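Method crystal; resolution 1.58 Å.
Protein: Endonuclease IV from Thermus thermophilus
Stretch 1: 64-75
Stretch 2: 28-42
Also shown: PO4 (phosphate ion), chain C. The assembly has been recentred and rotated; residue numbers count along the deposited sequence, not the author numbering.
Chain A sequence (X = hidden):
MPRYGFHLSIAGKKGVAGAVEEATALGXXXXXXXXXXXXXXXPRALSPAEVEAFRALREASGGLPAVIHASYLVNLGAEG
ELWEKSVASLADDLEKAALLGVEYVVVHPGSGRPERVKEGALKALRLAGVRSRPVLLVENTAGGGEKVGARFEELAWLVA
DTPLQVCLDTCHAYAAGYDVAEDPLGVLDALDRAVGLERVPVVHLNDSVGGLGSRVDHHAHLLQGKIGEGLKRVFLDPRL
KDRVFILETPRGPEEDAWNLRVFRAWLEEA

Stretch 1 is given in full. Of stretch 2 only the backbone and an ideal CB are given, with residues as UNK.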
ATOM      1  N   LEU A  64      11.777  -3.872 -10.818  1.00 14.47           N
ATOM      2  CA  LEU A  64      10.427  -4.099 -10.315  1.00 13.55           C
ATOM      3  C   LEU A  64       9.901  -2.930  -9.503  1.00 12.32           C
ATOM      4  O   LEU A  64      10.607  -2.383  -8.656  1.00 12.74           O
ATOM      5  CB  LEU A  64      10.390  -5.346  -9.435  1.00 16.42           C
ATOM      6  CG  LEU A  64      10.442  -6.737 -10.060  1.00 18.64           C
ATOM      7  CD1 LEU A  64      11.643  -6.884 -10.974  1.00 22.38           C
ATOM      8  CD2 LEU A  64      10.486  -7.751  -8.930  1.00 18.27           C
ATOM      9  N   PRO A  65       8.642  -2.537  -9.751  1.00 11.39           N
ATOM     10  CA  PRO A  65       8.035  -1.427  -9.017  1.00 11.93           C
ATOM     11  C   PRO A  65       8.102  -1.737  -7.534  1.00 11.94           C
ATOM     12  O   PRO A  65       7.845  -2.873  -7.107  1.00 10.90           O
ATOM     13  CB  PRO A  65       6.603  -1.416  -9.535  1.00 13.04           C
ATOM     14  CG  PRO A  65       6.747  -1.916 -10.931  1.00 13.59           C
ATOM     15  CD  PRO A  65       7.718  -3.057 -10.772  1.00 11.41           C
ATOM     16  N   ALA A  66       8.445  -0.728  -6.746  1.00 11.38           N
ATOM     17  CA  ALA A  66       8.555  -0.903  -5.310  1.00 11.64           C
ATOM     18  C   ALA A  66       7.679   0.092  -4.572  1.00  9.93           C
ATOM     19  O   ALA A  66       7.406   1.189  -5.064  1.00 10.86           O
ATOM     20  CB  ALA A  66      10.001  -0.742  -4.879  1.00 12.95           C
ATOM     21  N   VAL A  67       7.237  -0.304  -3.387  1.00  8.40           N
ATOM     22  CA  VAL A  67       6.396   0.541  -2.562  1.00  7.69           C
ATOM     23  C   VAL A  67       6.903   0.491  -1.132  1.00  7.46           C
ATOM     24  O   VAL A  67       7.263  -0.575  -0.638  1.00  6.02           O
ATOM     25  CB  VAL A  67       4.929   0.039  -2.535  1.00  8.16           C
ATOM     26  CG1 VAL A  67       4.079   0.970  -1.695  1.00  9.91           C
ATOM     27  CG2 VAL A  67       4.378  -0.073  -3.944  1.00 10.02           C
ATOM     28  N   ILE A  68       6.948   1.643  -0.475  1.00  7.13           N
ATOM     29  CA  ILE A  68       7.349   1.690   0.921  1.00  7.10           C
ATOM     30  C   ILE A  68       6.077   1.956   1.718  1.00  8.04           C
ATOM     31  O   ILE A  68       5.339   2.900   1.428  1.00  9.04           O
ATOM     32  CB  ILE A  68       8.396   2.801   1.192  1.00  9.61           C
ATOM     33  CG1 ILE A  68       9.784   2.286   0.796  1.00  9.62           C
ATOM     34  CG2 ILE A  68       8.362   3.217   2.661  1.00 10.16           C
ATOM     35  CD1 ILE A  68      10.907   3.294   0.954  1.00  9.99           C
ATOM     36  N   HIS A  69       5.808   1.099   2.698  1.00  5.98           N
ATOM     37  CA  HIS A  69       4.626   1.245   3.535  1.00  6.33           C
ATOM     38  C   HIS A  69       5.014   1.958   4.828  1.00  7.49           C
ATOM     39  O   HIS A  69       6.024   1.620   5.445  1.00  8.15           O
ATOM     40  CB  HIS A  69       4.044  -0.135   3.878  1.00  7.19           C
ATOM     41  CG  HIS A  69       2.601  -0.105   4.282  1.00  9.95           C
ATOM     42  ND1 HIS A  69       2.129   0.667   5.321  1.00 11.81           N
ATOM     43  CD2 HIS A  69       1.521  -0.745   3.770  1.00 12.65           C
ATOM     44  CE1 HIS A  69       0.822   0.505   5.431  1.00 11.05           C
ATOM     45  NE2 HIS A  69       0.429  -0.348   4.503  1.00 10.77           N
ATOM     46  N   ALA A  70       4.227   2.953   5.222  1.00  8.38           N
ATOM     47  CA  ALA A  70       4.476   3.675   6.466  1.00  9.70           C
ATOM     48  C   ALA A  70       4.014   2.767   7.603  1.00 10.31           C
ATOM     49  O   ALA A  70       3.213   1.857   7.393  1.00 10.68           O
ATOM     50  CB  ALA A  70       3.684   4.983   6.483  1.00  9.73           C
ATOM     51  N   SER A  71       4.509   3.007   8.810  1.00  9.06           N
ATOM     52  CA  SER A  71       4.106   2.179   9.940  1.00 11.08           C
ATOM     53  C   SER A  71       2.663   2.432  10.341  1.00 11.16           C
ATOM     54  O   SER A  71       2.108   3.494  10.066  1.00  9.94           O
ATOM     55  CB  SER A  71       4.997   2.447  11.149  1.00 11.42           C
ATOM     56  OG  SER A  71       4.454   1.817  12.297  1.00 13.48           O
ATOM     57  N   TYR A  72       2.061   1.447  10.999  1.00 11.14           N
ATOM     58  CA  TYR A  72       0.690   1.566  11.466  1.00 11.01           C
ATOM     59  C   TYR A  72       0.663   2.611  12.581  1.00 10.90           C
ATOM     60  O   TYR A  72      -0.395   3.130  12.937  1.00 10.97           O
ATOM     61  CB  TYR A  72       0.203   0.215  11.999  1.00 12.67           C
ATOM     62  CG  TYR A  72       1.016  -0.306  13.165  1.00 11.74           C
ATOM     63  CD1 TYR A  72       0.748   0.104  14.471  1.00 12.84           C
ATOM     64  CD2 TYR A  72       2.071  -1.193  12.958  1.00 14.56           C
ATOM     65  CE1 TYR A  72       1.513  -0.358  15.542  1.00 13.88           C
ATOM     66  CE2 TYR A  72       2.841  -1.659  14.018  1.00 13.15           C
ATOM     67  CZ  TYR A  72       2.558  -1.238  15.308  1.00 14.11           C
ATOM     68  OH  TYR A  72       3.316  -1.702  16.360  1.00 18.36           O
ATOM     69  N   LEU A  73       1.840   2.913  13.123  1.00  8.93           N
ATOM     70  CA  LEU A  73       1.970   3.888  14.197  1.00 10.30           C
ATOM     71  C   LEU A  73       1.582   5.283  13.740  1.00 10.29           C
ATOM     72  O   LEU A  73       1.130   6.104  14.534  1.00 11.17           O
ATOM     73  CB  LEU A  73       3.412   3.929  14.716  1.00  9.38           C
ATOM     74  CG  LEU A  73       3.902   2.705  15.486  1.00 10.15           C
ATOM     75  CD1 LEU A  73       5.360   2.908  15.876  1.00 11.86           C
ATOM     76  CD2 LEU A  73       3.030   2.493  16.717  1.00 11.77           C
ATOM     77  N   VAL A  74       1.766   5.550  12.456  1.00 10.42           N
ATOM     78  CA  VAL A  74       1.451   6.862  11.917  1.00  9.89           C
ATOM     79  C   VAL A  74      -0.041   7.169  11.957  1.00  9.65           C
ATOM     80  O   VAL A  74      -0.855   6.417  11.424  1.00 10.97           O
ATOM     81  CB  VAL A  74       1.952   6.993  10.462  1.00 10.90           C
ATOM     82  CG1 VAL A  74       1.591   8.362   9.907  1.00 10.07           C
ATOM     83  CG2 VAL A  74       3.456   6.788  10.418  1.00 11.02           C
ATOM     84  N   ASN A  75      -0.398   8.268  12.614  1.00  9.32           N
ATOM     85  CA  ASN A  75      -1.792   8.692  12.683  1.00  8.40           C
ATOM     86  C   ASN A  75      -1.866  10.178  12.353  1.00  7.80           C
ATOM     87  O   ASN A  75      -1.742  11.034  13.230  1.00  8.18           O
ATOM     88  CB  ASN A  75      -2.390   8.440  14.068  1.00  9.98           C
ATOM     89  CG  ASN A  75      -3.857   8.834  14.140  1.00 11.91           C
ATOM     90  OD1 ASN A  75      -4.445   9.259  13.143  1.00 10.93           O
ATOM     91  ND2 ASN A  75      -4.454   8.694  15.317  1.00 17.09           N
ATOM     92  N   UNK A  28       8.613 -12.481  -8.128  1.00  7.55           N
ATOM     93  CA  UNK A  28       7.602 -11.428  -8.016  1.00  6.89           C
ATOM     94  C   UNK A  28       7.839 -10.381  -9.097  1.00  8.07           C
ATOM     95  O   UNK A  28       8.942 -10.271  -9.630  1.00 10.05           O
ATOM     96  CB  UNK A  28       7.631 -10.785  -6.628  1.00  6.89           C
ATOM     97  N   UNK A  29       6.805  -9.610  -9.428  1.00  7.78           N
ATOM     98  CA  UNK A  29       6.973  -8.562 -10.427  1.00  7.66           C
ATOM     99  C   UNK A  29       6.745  -7.181  -9.820  1.00  8.28           C
ATOM    100  O   UNK A  29       6.625  -6.179 -10.526  1.00  9.06           O
ATOM    101  CB  UNK A  29       6.016  -8.787 -11.599  1.00  7.66           C
ATOM    102  N   UNK A  30       6.722  -7.150  -8.492  1.00  7.03           N
ATOM    103  CA  UNK A  30       6.561  -5.929  -7.712  1.00  5.43           C
ATOM    104  C   UNK A  30       6.751  -6.320  -6.257  1.00  5.05           C
ATOM    105  O   UNK A  30       6.604  -7.490  -5.907  1.00  6.24           O
ATOM    106  CB  UNK A  30       5.201  -5.270  -7.949  1.00  5.43           C
ATOM    107  N   UNK A  31       7.098  -5.357  -5.409  1.00  5.12           N
ATOM    108  CA  UNK A  31       7.258  -5.656  -3.990  1.00  5.10           C
ATOM    109  C   UNK A  31       7.093  -4.428  -3.107  1.00  6.26           C
ATOM    110  O   UNK A  31       7.111  -3.289  -3.580  1.00  7.73           O
ATOM    111  CB  UNK A  31       8.632  -6.282  -3.743  1.00  5.10           C
ATOM    112  N   UNK A  32       6.909  -4.682  -1.819  1.00  5.42           N
ATOM    113  CA  UNK A  32       6.707  -3.631  -0.836  1.00  6.34           C
ATOM    114  C   UNK A  32       7.563  -3.912   0.389  1.00  4.98           C
ATOM    115  O   UNK A  32       7.779  -5.063   0.745  1.00  6.16           O
ATOM    116  CB  UNK A  32       5.230  -3.518  -0.452  1.00  6.34           C
ATOM    117  N   UNK A  33       8.044  -2.847   1.022  1.00  6.54           N
ATOM    118  CA  UNK A  33       8.867  -2.948   2.220  1.00  7.01           C
ATOM    119  C   UNK A  33       8.556  -1.781   3.145  1.00  8.35           C
ATOM    120  O   UNK A  33       7.840  -0.851   2.768  1.00  7.43           O
ATOM    121  CB  UNK A  33      10.355  -2.975   1.863  1.00  7.01           C
ATOM    122  N   UNK A  34       9.081  -1.850   4.364  1.00  8.28           N
ATOM    123  CA  UNK A  34       8.940  -0.762   5.324  1.00  7.53           C
ATOM    124  C   UNK A  34      10.278  -0.042   5.191  1.00 10.05           C
ATOM    125  O   UNK A  34      11.215  -0.594   4.613  1.00 11.70           O
ATOM    126  CB  UNK A  34       8.644  -1.237   6.748  1.00  7.53           C
ATOM    127  N   UNK A  35      10.369   1.179   5.713  1.00  8.77           N
ATOM    128  CA  UNK A  35      11.620   1.934   5.665  1.00  9.04           C
ATOM    129  C   UNK A  35      12.355   1.788   6.997  1.00  9.48           C
ATOM    130  O   UNK A  35      13.490   2.245   7.152  1.00  8.92           O
ATOM    131  CB  UNK A  35      11.356   3.408   5.353  1.00  9.04           C
ATOM    132  N   UNK A  36      11.682   1.156   7.953  1.00 10.16           N
ATOM    133  CA  UNK A  36      12.225   0.883   9.281  1.00 11.53           C
ATOM    134  C   UNK A  36      11.227  -0.014   9.998  1.00 13.20           C
ATOM    135  O   UNK A  36      10.100  -0.184   9.531  1.00 12.50           O
ATOM    136  CB  UNK A  36      12.485   2.171  10.065  1.00 11.53           C
ATOM    137  N   UNK A  37      11.634  -0.604  11.118  1.00 13.44           N
ATOM    138  CA  UNK A  37      10.733  -1.476  11.860  1.00 15.01           C
ATOM    139  C   UNK A  37       9.453  -0.713  12.177  1.00 14.99           C
ATOM    140  O   UNK A  37       9.498   0.400  12.698  1.00 15.92           O
ATOM    141  CB  UNK A  37      11.394  -1.989  13.141  1.00 15.01           C
ATOM    142  N   UNK A  38       8.293  -1.303  11.859  1.00 14.83           N
ATOM    143  CA  UNK A  38       6.997  -0.666  12.113  1.00 16.10           C
ATOM    144  C   UNK A  38       6.636  -0.579  13.594  1.00 16.64           C
ATOM    145  O   UNK A  38       5.753   0.185  13.981  1.00 17.15           O
ATOM    146  CB  UNK A  38       5.898  -1.431  11.374  1.00 16.10           C
ATOM    147  N   UNK A  39       7.325  -1.361  14.418  1.00 18.51           N
ATOM    148  CA  UNK A  39       7.066  -1.377  15.852  1.00 21.66           C
ATOM    149  C   UNK A  39       7.717  -0.222  16.606  1.00 21.71           C
ATOM    150  O   UNK A  39       7.381   0.037  17.760  1.00 22.37           O
ATOM    151  CB  UNK A  39       7.552  -2.702  16.442  1.00 21.66           C
ATOM    152  N   UNK A  40       8.651   0.472  15.967  1.00 21.33           N
ATOM    153  CA  UNK A  40       9.320   1.585  16.629  1.00 23.20           C
ATOM    154  C   UNK A  40       9.342   2.856  15.790  1.00 22.62           C
ATOM    155  O   UNK A  40       9.305   2.802  14.563  1.00 22.99           O
ATOM    156  CB  UNK A  40      10.753   1.186  16.985  1.00 23.20           C
ATOM    157  N   UNK A  41       9.399   3.999  16.469  1.00 21.96           N
ATOM    158  CA  UNK A  41       9.420   5.294  15.802  1.00 21.69           C
ATOM    159  C   UNK A  41      10.805   5.680  15.295  1.00 21.73           C
ATOM    160  O   UNK A  41      10.936   6.556  14.442  1.00 22.96           O
ATOM    161  CB  UNK A  41       8.906   6.374  16.756  1.00 21.69           C
ATOM    162  N   UNK A  42      11.837   5.030  15.825  1.00 22.87           N
ATOM    163  CA  UNK A  42      13.212   5.330  15.437  1.00 24.17           C
ATOM    164  C   UNK A  42      13.507   5.071  13.960  1.00 21.47           C
ATOM    165  O   UNK A  42      13.269   3.977  13.453  1.00 21.53           O
ATOM    166  CB  UNK A  42      14.173   4.504  16.295  1.00 24.17           C
TER
HETATM  167  P   PO4 C 272      -2.562  -1.662   6.067  1.00 15.71           P
HETATM  168  O1  PO4 C 272      -1.559  -2.353   7.064  1.00 14.70           O
HETATM  169  O2  PO4 C 272      -2.044  -1.849   4.588  1.00 16.88           O
HETATM  170  O3  PO4 C 272      -3.968  -2.314   6.216  1.00 17.78           O
HETATM  171  O4  PO4 C 272      -2.662  -0.126   6.411  1.00 16.88           O

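The N of position 31 lies 3.1 Å from Pro65 O, its O 3.0 Å from Val67 N, the N of position 33 2.9 Å from Val67 O, and its O 2.8 Å from His69 N. These four hydrogen bonds define a parallel pairing; in the extended strands, successive side chains alternate between two faces.

Position 28 has CB sideways, 4.8 Å from Leu64 CD2; an apolar group is plausible. It is Leu28, whose backbone O touches Leu64 CD2 at 3.0 Å. Position 29 points away, so small, polar or long groups are compatible: Thr29. At position 30 the ideal CB is 3.7 Å from Pro65 O, and a small residue fits easily: Ala30, with CB 4.5 Å from Pro65 CD.

Position 31 shares a face with Ala66, whose methyl leaves room for a broad apolar or aromatic group. Phe31, chi1 p, brings its ring over that methyl: Ala66 CB is 4.1 Å from the ring centroid, 22° off the normal.

Position 32 shares the face of Val67 and His69, its ideal CB 3.6 Å from Val67 O. An extended chain, apolar or polar, could lie alongside both. Gln32 does, with OE1 3.7 Å from Val67 CG1 and NE2 3.4 Å from His69 CD2 at the ring edge, a contact without a hydrogen bond.

Position 33 lies on the face of Ile68, its ideal CB 5.4 Å from Ile68 CG1; beta-branched aliphatics or Leu suit it. Ile33 sets CG1 3.9 Å from Ile68 CG1. At position 34, on the His69 face, an aromatic or long apolar chain could reach back. Phe34 does so, CD1 3.2 Å from His69 O, with that oxygen at its ring edge.

Position 35 has CB 4.0 Å from Ile68 CG2, favouring something small: Ala35, whose N and His69 O share a water. No atom of stretch 1 lies within 5.5 Å of the ideal CB at 36 or 37, so many types would do: Lys36 and Ser37.

Position 38, phi -70°, is second in a type I turn, which suits proline. Pro38 packs CB 4.2 Å from Tyr72 CE2, while Ser71 OG donates to Pro38 O at 2.7 Å.

Position 39 points away, though a long chain could return to Tyr72: Arg39 CD is 3.3 Å from Tyr72 OH. Position 40 also points away, without preference: Ser40. Position 41, CB 5.0 Å from Leu73 CD1, invites a large flat or apolar group; Trp41 covers Leu73, whose CD1 is 3.8 Å from the five-membered ring centroid. Position 42, out of reach, is equally unconstrained: Arg42.

Stretch 2 28-42: LTAFQIFAKSPRSWR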
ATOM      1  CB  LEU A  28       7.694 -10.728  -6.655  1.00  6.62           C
ATOM      2  CG  LEU A  28       7.668 -11.574  -5.388  1.00  6.80           C
ATOM      3  CD1 LEU A  28       7.682 -10.656  -4.178  1.00  8.27           C
ATOM      4  CD2 LEU A  28       6.426 -12.449  -5.371  1.00  6.14           C
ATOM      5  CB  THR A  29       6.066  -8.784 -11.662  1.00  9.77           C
ATOM      6  OG1 THR A  29       4.714  -9.005 -11.255  1.00 10.54           O
ATOM      7  CG2 THR A  29       6.556  -9.999 -12.452  1.00  8.18           C
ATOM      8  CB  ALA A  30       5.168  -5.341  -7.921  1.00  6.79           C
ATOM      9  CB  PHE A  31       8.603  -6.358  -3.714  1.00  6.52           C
ATOM     10  CG  PHE A  31       9.810  -5.472  -3.849  1.00  6.51           C
ATOM     11  CD1 PHE A  31      10.317  -4.783  -2.749  1.00  7.94           C
ATOM     12  CD2 PHE A  31      10.454  -5.340  -5.073  1.00  8.12           C
ATOM     13  CE1 PHE A  31      11.454  -3.973  -2.871  1.00  8.42           C
ATOM     14  CE2 PHE A  31      11.585  -4.536  -5.202  1.00  7.19           C
ATOM     15  CZ  PHE A  31      12.085  -3.853  -4.102  1.00  8.77           C
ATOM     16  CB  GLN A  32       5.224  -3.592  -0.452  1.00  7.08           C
ATOM     17  CG  GLN A  32       4.861  -2.610   0.643  1.00  7.16           C
ATOM     18  CD  GLN A  32       3.364  -2.537   0.863  1.00  6.66           C
ATOM     19  OE1 GLN A  32       2.642  -1.909   0.089  1.00  7.82           O
ATOM     20  NE2 GLN A  32       2.887  -3.201   1.911  1.00  7.60           N
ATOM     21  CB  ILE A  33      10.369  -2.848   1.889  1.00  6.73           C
ATOM     22  CG1 ILE A  33      10.640  -1.544   1.128  1.00  7.90           C
ATOM     23  CG2 ILE A  33      10.823  -4.049   1.067  1.00  9.21           C
ATOM     24  CD1 ILE A  33      12.124  -1.216   0.969  1.00  9.69           C
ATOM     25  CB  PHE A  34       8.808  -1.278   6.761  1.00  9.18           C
ATOM     26  CG  PHE A  34       7.479  -1.903   7.078  1.00  9.21           C
ATOM     27  CD1 PHE A  34       6.296  -1.197   6.889  1.00 10.39           C
ATOM     28  CD2 PHE A  34       7.415  -3.189   7.608  1.00 10.64           C
ATOM     29  CE1 PHE A  34       5.065  -1.763   7.225  1.00 11.35           C
ATOM     30  CE2 PHE A  34       6.188  -3.765   7.948  1.00 10.74           C
ATOM     31  CZ  PHE A  34       5.012  -3.050   7.755  1.00 12.97           C
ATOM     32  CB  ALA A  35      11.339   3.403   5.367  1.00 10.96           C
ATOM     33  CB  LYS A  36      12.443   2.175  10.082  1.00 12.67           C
ATOM     34  CG  LYS A  36      11.181   2.908  10.509  1.00 13.16           C
ATOM     35  CD  LYS A  36      10.750   3.921   9.478  1.00 14.48           C
ATOM     36  CE  LYS A  36       9.753   4.909  10.063  1.00 14.83           C
ATOM     37  NZ  LYS A  36       9.501   6.033   9.119  1.00 12.65           N
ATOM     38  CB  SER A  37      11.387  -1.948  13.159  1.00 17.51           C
ATOM     39  OG  SER A  37      10.505  -2.790  13.881  1.00 22.72           O
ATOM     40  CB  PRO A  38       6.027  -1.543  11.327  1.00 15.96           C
ATOM     41  CG  PRO A  38       6.663  -2.896  11.417  1.00 15.93           C
ATOM     42  CD  PRO A  38       8.117  -2.586  11.155  1.00 16.32           C
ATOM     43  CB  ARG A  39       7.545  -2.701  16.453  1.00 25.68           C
ATOM     44  CG  ARG A  39       6.434  -3.613  16.953  1.00 31.51           C
ATOM     45  CD  ARG A  39       5.503  -4.050  15.835  1.00 35.28           C
ATOM     46  NE  ARG A  39       4.560  -5.067  16.293  1.00 39.47           N
ATOM     47  CZ  ARG A  39       3.618  -5.614  15.532  1.00 41.27           C
ATOM     48  NH1 ARG A  39       3.487  -5.241  14.265  1.00 41.93           N
ATOM     49  NH2 ARG A  39       2.811  -6.537  16.036  1.00 41.82           N
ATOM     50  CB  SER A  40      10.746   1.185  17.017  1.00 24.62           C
ATOM     51  OG  SER A  40      11.469   0.699  15.899  1.00 27.41           O
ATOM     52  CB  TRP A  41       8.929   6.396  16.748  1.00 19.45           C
ATOM     53  CG  TRP A  41       7.487   6.295  17.135  1.00 18.12           C
ATOM     54  CD1 TRP A  41       6.971   5.706  18.255  1.00 17.95           C
ATOM     55  CD2 TRP A  41       6.372   6.818  16.408  1.00 15.13           C
ATOM     56  NE1 TRP A  41       5.602   5.835  18.272  1.00 15.93           N
ATOM     57  CE2 TRP A  41       5.209   6.514  17.148  1.00 15.50           C
ATOM     58  CE3 TRP A  41       6.243   7.518  15.202  1.00 15.08           C
ATOM     59  CZ2 TRP A  41       3.931   6.887  16.719  1.00 14.64           C
ATOM     60  CZ3 TRP A  41       4.973   7.888  14.776  1.00 12.74           C
ATOM     61  CH2 TRP A  41       3.834   7.571  15.534  1.00 14.92           C
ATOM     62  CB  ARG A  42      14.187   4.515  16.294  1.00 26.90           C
ATOM     63  CG  ARG A  42      15.046   5.347  17.237  1.00 32.94           C
ATOM     64  CD  ARG A  42      14.215   6.050  18.301  1.00 35.72           C
ATOM     65  NE  ARG A  42      15.032   6.941  19.126  1.00 39.59           N
ATOM     66  CZ  ARG A  42      14.565   7.647  20.153  1.00 40.58           C
ATOM     67  NH1 ARG A  42      15.380   8.432  20.846  1.00 40.71           N
ATOM     68  NH2 ARG A  42      13.286   7.564  20.491  1.00 41.31           N
TER
HETATM   69  O   HOH W   1       8.189   2.578   6.903  1.00  8.59           O
HETATM   70  O   HOH W   2       6.361   5.079   9.134  1.00 13.94           O
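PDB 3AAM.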